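Local coordinates for glycosyl hydrolase family 2, TIM barrel domain protein (Faecalibacterium prausnitzii A2-165, PDB 6ED2) that acts as a gut bacterial beta-glucuronidase of glycosyl hydrolase family 2, probably cleaving glucuronic acid from its conjugates, at residues Ala75-Leu80 against Gly91-Glu96; Thr215-Thr220 against Ala224-Thr229; Asn263-Leu266 against Ala272-Tyr275. All blocks are in the same frame, centred on the assembly; numbering follows the deposited sequence.

Interaction 1. Residues Ala75-Leu80 against Gly91-Glu96; sequences ASFCDL and GDFWYE
F77 drives the edge of its ring into the face of F93, and this T-shaped pair is the heart of the contact. The touching atom is CE2 of F77, which stands almost over the centre of the F93 ring and comes 3.8 Å from F93 CZ. The ring planes are inclined by 61° and the centroids lie 4.9 Å apart. F77 CG sits between its own backbone N and carbonyl carbon (chi1 69°), which swings the ring out of the turn and across to strand 92-101. That strand belongs to the beta-rich sugar-binding domain of family 2 enzymes, where it runs between strands 38-51 and 152-161. Alternation along it sends F93 and Y95 out on the same side, and CE2 of Y95 lies in plane at the rim of the F93 ring. The Y95 hydroxyl comes to the edge of the F77 ring, near its plane, with OH 3.9 Å from F77 CB. A water accepts a hydrogen bond from Y95 OH at 2.5 Å and donates one to A75 O at 2.7 Å, linking the phenol to a backbone carbonyl to which it is not directly bonded. F48 meets the rings of both F77 and Y95, while P335 of a second subunit packs on A75.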
loop_
_atom_site.group_PDB
_atom_site.type_symbol
_atom_site.label_atom_id
_atom_site.label_comp_id
_atom_site.label_asym_id
_atom_site.label_seq_id
_atom_site.Cartn_x
_atom_site.Cartn_y
_atom_site.Cartn_z
ATOM N N ALA A 75 3.229 -11.493 27.029
ATOM C CA ALA A 75 3.211 -11.491 25.571
ATOM C C ALA A 75 2.971 -12.919 25.108
ATOM O O ALA A 75 3.247 -13.878 25.839
ATOM C CB ALA A 75 4.527 -10.952 24.975
ATOM N N SER A 76 2.444 -13.053 23.892
ATOM C CA SER A 76 2.636 -14.299 23.168
ATOM C C SER A 76 4.099 -14.380 22.774
ATOM O O SER A 76 4.736 -13.357 22.501
ATOM C CB SER A 76 1.762 -14.362 21.912
ATOM O OG SER A 76 0.384 -14.201 22.217
ATOM N N PHE A 77 4.645 -15.602 22.748
ATOM C CA PHE A 77 6.041 -15.720 22.352
ATOM C C PHE A 77 6.231 -15.685 20.837
ATOM O O PHE A 77 7.327 -15.352 20.382
ATOM C CB PHE A 77 6.680 -16.992 22.952
ATOM C CG PHE A 77 6.168 -18.312 22.371
ATOM C CD1 PHE A 77 6.612 -18.779 21.133
ATOM C CD2 PHE A 77 5.278 -19.098 23.093
ATOM C CE1 PHE A 77 6.165 -20.011 20.603
ATOM C CE2 PHE A 77 4.824 -20.335 22.580
ATOM C CZ PHE A 77 5.264 -20.784 21.326
ATOM N N CYS A 78 5.181 -15.947 20.051
ATOM C CA CYS A 78 5.362 -16.393 18.662
ATOM C C CYS A 78 5.952 -15.304 17.757
ATOM O O CYS A 78 6.836 -15.587 16.941
ATOM C CB CYS A 78 4.026 -16.891 18.088
ATOM S SG CYS A 78 3.005 -17.899 19.225
ATOM N N ASP A 79 5.445 -14.068 17.840
ATOM C CA ASP A 79 5.786 -13.041 16.856
ATOM C C ASP A 79 7.026 -12.230 17.228
ATOM O O ASP A 79 7.353 -11.258 16.534
ATOM C CB ASP A 79 4.607 -12.087 16.649
ATOM C CG ASP A 79 3.527 -12.682 15.774
ATOM O OD1 ASP A 79 3.726 -13.824 15.287
ATOM O OD2 ASP A 79 2.480 -12.008 15.577
ATOM N N LEU A 80 7.702 -12.588 18.313
ATOM C CA LEU A 80 8.942 -11.919 18.678
ATOM C C LEU A 80 10.118 -12.437 17.864
ATOM O O LEU A 80 11.087 -11.696 17.654
ATOM C CB LEU A 80 9.203 -12.097 20.181
ATOM C CG LEU A 80 8.053 -11.525 21.028
ATOM C CD1 LEU A 80 8.267 -11.802 22.471
ATOM C CD2 LEU A 80 7.959 -10.030 20.805
ATOM N N GLY A 91 3.984 -27.418 21.395
ATOM C CA GLY A 91 4.432 -28.414 22.348
ATOM C C GLY A 91 4.665 -27.782 23.708
ATOM O O GLY A 91 3.987 -26.827 24.080
ATOM N N ASP A 92 5.625 -28.361 24.435
ATOM C CA ASP A 92 6.020 -27.886 25.761
ATOM C C ASP A 92 7.033 -26.746 25.650
ATOM O O ASP A 92 7.964 -26.805 24.839
ATOM C CB ASP A 92 6.674 -29.020 26.559
ATOM C CG ASP A 92 5.688 -30.045 27.090
ATOM O OD1 ASP A 92 4.459 -29.797 27.117
ATOM O OD2 ASP A 92 6.170 -31.123 27.491
ATOM N N PHE A 93 6.870 -25.724 26.494
ATOM C CA PHE A 93 7.830 -24.631 26.592
ATOM C C PHE A 93 7.832 -24.106 28.025
ATOM O O PHE A 93 6.837 -24.218 28.749
ATOM C CB PHE A 93 7.521 -23.490 25.591
ATOM C CG PHE A 93 6.079 -23.023 25.606
ATOM C CD1 PHE A 93 5.703 -21.913 26.358
ATOM C CD2 PHE A 93 5.101 -23.698 24.863
ATOM C CE1 PHE A 93 4.389 -21.463 26.386
ATOM C CE2 PHE A 93 3.775 -23.265 24.876
ATOM C CZ PHE A 93 3.416 -22.140 25.644
ATOM N N TRP A 94 8.959 -23.505 28.424
ATOM C CA TRP A 94 9.199 -23.137 29.816
ATOM C C TRP A 94 9.439 -21.640 29.969
ATOM O O TRP A 94 10.175 -21.025 29.184
ATOM C CB TRP A 94 10.412 -23.882 30.385
ATOM C CG TRP A 94 10.279 -25.377 30.496
ATOM C CD1 TRP A 94 10.331 -26.279 29.484
ATOM C CD2 TRP A 94 10.129 -26.133 31.704
ATOM N NE1 TRP A 94 10.215 -27.559 29.980
ATOM C CE2 TRP A 94 10.085 -27.493 31.343
ATOM C CE3 TRP A 94 10.021 -25.788 33.056
ATOM C CZ2 TRP A 94 9.928 -28.516 32.287
ATOM C CZ3 TRP A 94 9.876 -26.793 33.990
ATOM C CH2 TRP A 94 9.829 -28.143 33.602
ATOM N N TYR A 95 8.826 -21.074 31.001
ATOM C CA TYR A 95 9.108 -19.735 31.486
ATOM C C TYR A 95 9.744 -19.842 32.867
ATOM O O TYR A 95 9.421 -20.745 33.646
ATOM C CB TYR A 95 7.833 -18.898 31.583
ATOM C CG TYR A 95 7.309 -18.351 30.280
ATOM C CD1 TYR A 95 7.481 -17.010 29.959
ATOM C CD2 TYR A 95 6.604 -19.158 29.386
ATOM C CE1 TYR A 95 6.991 -16.487 28.783
ATOM C CE2 TYR A 95 6.107 -18.638 28.185
ATOM C CZ TYR A 95 6.310 -17.303 27.891
ATOM O OH TYR A 95 5.832 -16.762 26.712
ATOM N N GLU A 96 10.653 -18.921 33.172
ATOM C CA GLU A 96 11.359 -18.968 34.444
ATOM C C GLU A 96 11.673 -17.549 34.892
ATOM O O GLU A 96 12.094 -16.718 34.084
ATOM C CB GLU A 96 12.648 -19.786 34.342
ATOM C CG GLU A 96 13.385 -19.974 35.669
ATOM C CD GLU A 96 14.853 -20.369 35.491
ATOM O OE1 GLU A 96 15.134 -21.511 35.073
ATOM O OE2 GLU A 96 15.732 -19.529 35.771
HETATM O O HOH W 1 5.519 -14.275 27.164
#

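Interaction 2. Residues Thr215-Thr220 against Ala224-Thr229; sequences TRYRLT and AEIDYT
R216 and R218 pair with D227 and E225 along an antiparallel beta hairpin, each couple forming a hydrogen-bonded pair. R216 N donates to D227 O and D227 N returns a bond to R216 O. E225 N donates to R218 O at 2.8 Å, whereas the bond back from R218 N to E225 O is weak. T215-Y228, Y217-I226 and L219-A224 are the non-hydrogen-bonded pairs between and beyond them.

The charged side chains share one face of the sheet, and here R218 answers two acids at once. Its CG stands opposite the backbone N (chi1 175°) and the chain then bends at chi3 (50°), bringing the guanidinium across to the neighbouring strand. NE and NH1 grip E225 side-on, both bonding to OE2, with NH1 the nearer at 2.9 Å. NH1 and NH2 take D227 end-on: NH1 is 3.0 Å from OD1 and NH2 is 3.2 Å from OD2. The guanidinium is nearly perpendicular to the E225 carboxylate, at 82°. D227 OD1 is also bonded to T258 OG1, so an alanine at D227 would probably leave that hydroxyl and R218 NH2 without this acceptor, with NH1 held by E225 alone.

The opposite face is largely apolar. I226 lies alongside two neighbours, CG1 3.8 Å from Y217 CD1 and CG2 3.8 Å from T215 CG2, while L219 touches A224 more loosely.

Strand 256-262 continues the sheet beyond 223-232, bonding to A224, I226 and Y228. This face looks to the second sheet of the domain, where I226 packs on L242 of strand 238-244 and both Y217 and I226 reach I295 of strand 286-295, as expected of an immunoglobulin-like sandwich.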
loop_
_atom_site.group_PDB
_atom_site.type_symbol
_atom_site.label_atom_id
_atom_site.label_comp_id
_atom_site.label_asym_id
_atom_site.label_seq_id
_atom_site.Cartn_x
_atom_site.Cartn_y
_atom_site.Cartn_z
ATOM N N THR A 215 -23.251 -9.638 43.564
ATOM C CA THR A 215 -24.194 -8.528 43.646
ATOM C C THR A 215 -25.343 -8.766 42.667
ATOM O O THR A 215 -25.158 -9.378 41.607
ATOM C CB THR A 215 -23.532 -7.154 43.332
ATOM O OG1 THR A 215 -22.871 -7.193 42.055
ATOM C CG2 THR A 215 -22.535 -6.759 44.415
ATOM N N ARG A 216 -26.534 -8.295 43.066
ATOM C CA ARG A 216 -27.753 -8.185 42.265
ATOM C C ARG A 216 -28.293 -6.784 42.473
ATOM O O ARG A 216 -28.188 -6.232 43.570
ATOM C CB ARG A 216 -28.887 -9.174 42.686
ATOM C CG ARG A 216 -28.596 -10.644 42.508
ATOM C CD ARG A 216 -29.316 -11.520 43.562
ATOM N NE ARG A 216 -28.591 -12.794 43.765
ATOM C CZ ARG A 216 -28.113 -13.236 44.937
ATOM N NH1 ARG A 216 -28.285 -12.526 46.044
ATOM N NH2 ARG A 216 -27.466 -14.391 45.005
ATOM N N TYR A 217 -28.922 -6.227 41.448
ATOM C CA TYR A 217 -29.335 -4.832 41.506
ATOM C C TYR A 217 -30.835 -4.703 41.295
ATOM O O TYR A 217 -31.457 -5.489 40.571
ATOM C CB TYR A 217 -28.560 -3.987 40.465
ATOM C CG TYR A 217 -27.065 -4.111 40.681
ATOM C CD1 TYR A 217 -26.386 -3.213 41.498
ATOM C CD2 TYR A 217 -26.355 -5.167 40.138
ATOM C CE1 TYR A 217 -25.038 -3.336 41.724
ATOM C CE2 TYR A 217 -25.002 -5.310 40.370
ATOM C CZ TYR A 217 -24.349 -4.381 41.155
ATOM O OH TYR A 217 -23.010 -4.520 41.390
ATOM N N ARG A 218 -31.399 -3.686 41.939
ATOM C CA ARG A 218 -32.823 -3.411 41.891
ATOM C C ARG A 218 -33.005 -1.903 41.992
ATOM O O ARG A 218 -32.438 -1.262 42.886
ATOM C CB ARG A 218 -33.528 -4.150 43.033
ATOM C CG ARG A 218 -34.999 -3.878 43.203
ATOM C CD ARG A 218 -35.591 -4.846 44.257
ATOM N NE ARG A 218 -34.803 -4.861 45.499
ATOM C CZ ARG A 218 -34.073 -5.891 45.940
ATOM N NH1 ARG A 218 -33.391 -5.790 47.084
ATOM N NH2 ARG A 218 -34.031 -7.029 45.255
ATOM N N LEU A 219 -33.768 -1.336 41.063
ATOM C CA LEU A 219 -34.080 0.085 41.101
ATOM C C LEU A 219 -35.371 0.314 41.881
ATOM O O LEU A 219 -36.320 -0.465 41.773
ATOM C CB LEU A 219 -34.202 0.643 39.682
ATOM C CG LEU A 219 -33.042 0.303 38.739
ATOM C CD1 LEU A 219 -33.172 1.056 37.423
ATOM C CD2 LEU A 219 -31.690 0.575 39.385
ATOM N N THR A 220 -35.394 1.375 42.681
ATOM C CA THR A 220 -36.551 1.717 43.505
ATOM C C THR A 220 -36.981 3.144 43.190
ATOM O O THR A 220 -36.364 3.828 42.375
ATOM C CB THR A 220 -36.242 1.546 44.996
ATOM O OG1 THR A 220 -35.282 2.525 45.402
ATOM C CG2 THR A 220 -35.682 0.154 45.266
ATOM N N ALA A 224 -31.763 2.801 44.735
ATOM C CA ALA A 224 -31.478 1.448 44.305
ATOM C C ALA A 224 -31.098 0.613 45.510
ATOM O O ALA A 224 -30.768 1.135 46.578
ATOM C CB ALA A 224 -30.361 1.422 43.259
ATOM N N GLU A 225 -31.157 -0.695 45.324
ATOM C CA GLU A 225 -30.739 -1.654 46.332
ATOM C C GLU A 225 -29.817 -2.681 45.695
ATOM O O GLU A 225 -30.045 -3.118 44.567
ATOM C CB GLU A 225 -31.941 -2.364 46.968
ATOM C CG GLU A 225 -32.999 -1.406 47.460
ATOM C CD GLU A 225 -34.038 -2.077 48.323
ATOM O OE1 GLU A 225 -34.619 -1.387 49.192
ATOM O OE2 GLU A 225 -34.279 -3.288 48.123
ATOM N N ILE A 226 -28.775 -3.054 46.425
ATOM C CA ILE A 226 -27.822 -4.061 45.999
ATOM C C ILE A 226 -27.891 -5.189 47.008
ATOM O O ILE A 226 -27.540 -4.990 48.178
ATOM C CB ILE A 226 -26.383 -3.509 45.925
ATOM C CG1 ILE A 226 -26.328 -2.193 45.134
ATOM C CG2 ILE A 226 -25.466 -4.567 45.341
ATOM C CD1 ILE A 226 -25.012 -1.402 45.315
ATOM N N ASP A 227 -28.344 -6.366 46.569
ATOM C CA ASP A 227 -28.230 -7.574 47.373
ATOM C C ASP A 227 -26.860 -8.186 47.118
ATOM O O ASP A 227 -26.453 -8.368 45.964
ATOM C CB ASP A 227 -29.320 -8.596 47.035
ATOM C CG ASP A 227 -30.743 -8.073 47.290
ATOM O OD1 ASP A 227 -30.938 -7.158 48.124
ATOM O OD2 ASP A 227 -31.673 -8.594 46.639
ATOM N N TYR A 228 -26.160 -8.525 48.191
ATOM C CA TYR A 228 -24.818 -9.037 48.080
ATOM C C TYR A 228 -24.719 -10.345 48.845
ATOM O O TYR A 228 -25.470 -10.596 49.788
ATOM C CB TYR A 228 -23.790 -8.010 48.616
ATOM C CG TYR A 228 -23.811 -7.853 50.125
ATOM C CD1 TYR A 228 -23.127 -8.737 50.939
ATOM C CD2 TYR A 228 -24.509 -6.824 50.732
ATOM C CE1 TYR A 228 -23.147 -8.614 52.305
ATOM C CE2 TYR A 228 -24.527 -6.691 52.121
ATOM C CZ TYR A 228 -23.845 -7.596 52.895
ATOM O OH TYR A 228 -23.837 -7.502 54.277
ATOM N N THR A 229 -23.769 -11.174 48.428
ATOM C CA THR A 229 -23.217 -12.203 49.281
ATOM C C THR A 229 -21.706 -12.003 49.330
ATOM O O THR A 229 -21.114 -11.415 48.416
ATOM C CB THR A 229 -23.576 -13.630 48.779
ATOM O OG1 THR A 229 -22.825 -13.953 47.598
ATOM C CG2 THR A 229 -25.076 -13.741 48.471
HETATM O O HOH W 2 -33.624 2.444 47.411
#

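Interaction 3. Residues Asn263-Leu266 against Ala272-Tyr275; sequences NARL and AYLY
R265 lies over one face of the Y273 ring, and most of the packing in this surface contact comes from that overlap. Its CD makes a CH-pi contact, 3.8 Å from the ring centroid, and the guanidinium follows on toward the rim, with CZ 3.4 Å from Y273 CE1. The guanidinium and ring planes are inclined by 27°. A bend in the arginine at chi3 (58°) lays its end along the ring. Y273 is held from its far end as well, because its OH is hydrogen-bonded to D244 OD1 of strand 238-244.

Hydrogen bonding is carried by the other tyrosine and by a water. R265 N donates to Y275 OH at 3.0 Å in a nearly straight bond, the N-H...O angle being 173°. One water gives a proton to R265 O at 2.8 Å and another to Y273 O at 2.7 Å, and it lies in plane at the edge of the Y275 ring.

Van der Waals contact fills in the rest: CE2 of Y273 sits above one face of the Y275 ring, and A264 CA approaches Y275 OH to 3.7 Å.

Neither segment carries regular pairing to the other, yet the main-chain N-H and C=O of R265 both find partners, one in a phenol and one in a water. The directional bonds thus fix the backbone, whereas the arginine lying over the ring is steadied by a surface that imposes far less direction.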
loop_
_atom_site.group_PDB
_atom_site.type_symbol
_atom_site.label_atom_id
_atom_site.label_comp_id
_atom_site.label_asym_id
_atom_site.label_seq_id
_atom_site.Cartn_x
_atom_site.Cartn_y
_atom_site.Cartn_z
ATOM N N ASN A 263 -31.000 7.892 46.060
ATOM C CA ASN A 263 -30.621 8.728 44.918
ATOM C C ASN A 263 -29.403 8.151 44.201
ATOM O O ASN A 263 -28.492 8.876 43.804
ATOM C CB ASN A 263 -30.363 10.172 45.352
ATOM C CG ASN A 263 -31.552 10.782 46.059
ATOM O OD1 ASN A 263 -32.666 10.780 45.532
ATOM N ND2 ASN A 263 -31.326 11.308 47.257
ATOM N N ALA A 264 -29.380 6.826 44.081
ATOM C CA ALA A 264 -28.307 6.132 43.390
ATOM C C ALA A 264 -28.043 6.759 42.030
ATOM O O ALA A 264 -28.976 7.041 41.272
ATOM C CB ALA A 264 -28.675 4.658 43.221
ATOM N N ARG A 265 -26.766 6.984 41.733
ATOM C CA ARG A 265 -26.334 7.377 40.394
ATOM C C ARG A 265 -26.106 6.103 39.592
ATOM O O ARG A 265 -25.209 5.308 39.901
ATOM C CB ARG A 265 -25.078 8.240 40.457
ATOM C CG ARG A 265 -25.210 9.400 41.433
ATOM C CD ARG A 265 -24.081 10.387 41.273
ATOM N NE ARG A 265 -24.028 10.922 39.917
ATOM C CZ ARG A 265 -23.194 11.883 39.527
ATOM N NH1 ARG A 265 -22.340 12.414 40.397
ATOM N NH2 ARG A 265 -23.211 12.308 38.270
ATOM N N LEU A 266 -26.930 5.904 38.576
ATOM C CA LEU A 266 -26.946 4.652 37.844
ATOM C C LEU A 266 -25.840 4.612 36.797
ATOM O O LEU A 266 -25.479 5.626 36.193
ATOM C CB LEU A 266 -28.306 4.458 37.175
ATOM C CG LEU A 266 -29.505 4.368 38.114
ATOM C CD1 LEU A 266 -30.758 3.970 37.326
ATOM C CD2 LEU A 266 -29.243 3.383 39.258
ATOM N N ALA A 272 -21.049 5.982 32.457
ATOM C CA ALA A 272 -20.787 5.092 33.572
ATOM C C ALA A 272 -20.760 5.874 34.877
ATOM O O ALA A 272 -20.438 7.061 34.905
ATOM C CB ALA A 272 -19.460 4.367 33.377
ATOM N N TYR A 273 -21.130 5.199 35.958
ATOM C CA TYR A 273 -20.855 5.693 37.295
ATOM C C TYR A 273 -20.510 4.510 38.175
ATOM O O TYR A 273 -21.254 3.529 38.216
ATOM C CB TYR A 273 -22.038 6.461 37.883
ATOM C CG TYR A 273 -21.611 7.350 39.014
ATOM C CD1 TYR A 273 -21.168 8.643 38.767
ATOM C CD2 TYR A 273 -21.607 6.890 40.332
ATOM C CE1 TYR A 273 -20.760 9.464 39.791
ATOM C CE2 TYR A 273 -21.192 7.710 41.371
ATOM C CZ TYR A 273 -20.775 9.001 41.090
ATOM O OH TYR A 273 -20.372 9.845 42.103
ATOM N N LEU A 274 -19.385 4.601 38.871
ATOM C CA LEU A 274 -18.879 3.515 39.694
ATOM C C LEU A 274 -18.831 3.963 41.148
ATOM O O LEU A 274 -18.568 5.137 41.440
ATOM C CB LEU A 274 -17.482 3.067 39.220
ATOM C CG LEU A 274 -17.467 2.427 37.820
ATOM C CD1 LEU A 274 -16.053 2.070 37.381
ATOM C CD2 LEU A 274 -18.383 1.185 37.763
ATOM N N TYR A 275 -19.134 3.035 42.050
ATOM C CA TYR A 275 -19.018 3.228 43.485
ATOM C C TYR A 275 -17.885 2.367 44.009
ATOM O O TYR A 275 -17.535 1.344 43.422
ATOM C CB TYR A 275 -20.309 2.845 44.216
ATOM C CG TYR A 275 -21.440 3.837 44.090
ATOM C CD1 TYR A 275 -21.686 4.786 45.088
ATOM C CD2 TYR A 275 -22.295 3.799 42.995
ATOM C CE1 TYR A 275 -22.753 5.686 44.979
ATOM C CE2 TYR A 275 -23.353 4.680 42.877
ATOM C CZ TYR A 275 -23.578 5.626 43.866
ATOM O OH TYR A 275 -24.637 6.493 43.724
HETATM O O HOH W 3 -23.563 3.096 39.575
#

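The three contacts come in series along the chain and fall in two regions on opposite sides of its centre. Interaction 1 belongs to the sugar-binding domain, with its centre about 43 Å from that of interaction 2 and about 42 Å from that of interaction 3. Interactions 2 and 3 share the next domain, their centres about 12 Å apart. There the hairpin forms two strands of the three-stranded sheet, and 263-274 is the connection that leads from strand 256-262 into strand 275-283 of the four-stranded sheet. They touch directly, A224 CB meeting A264 CB at 3.6 Å. The connection between the two sheets is thus packed against the turn end of the hairpin through A224-A264 and L219-L266.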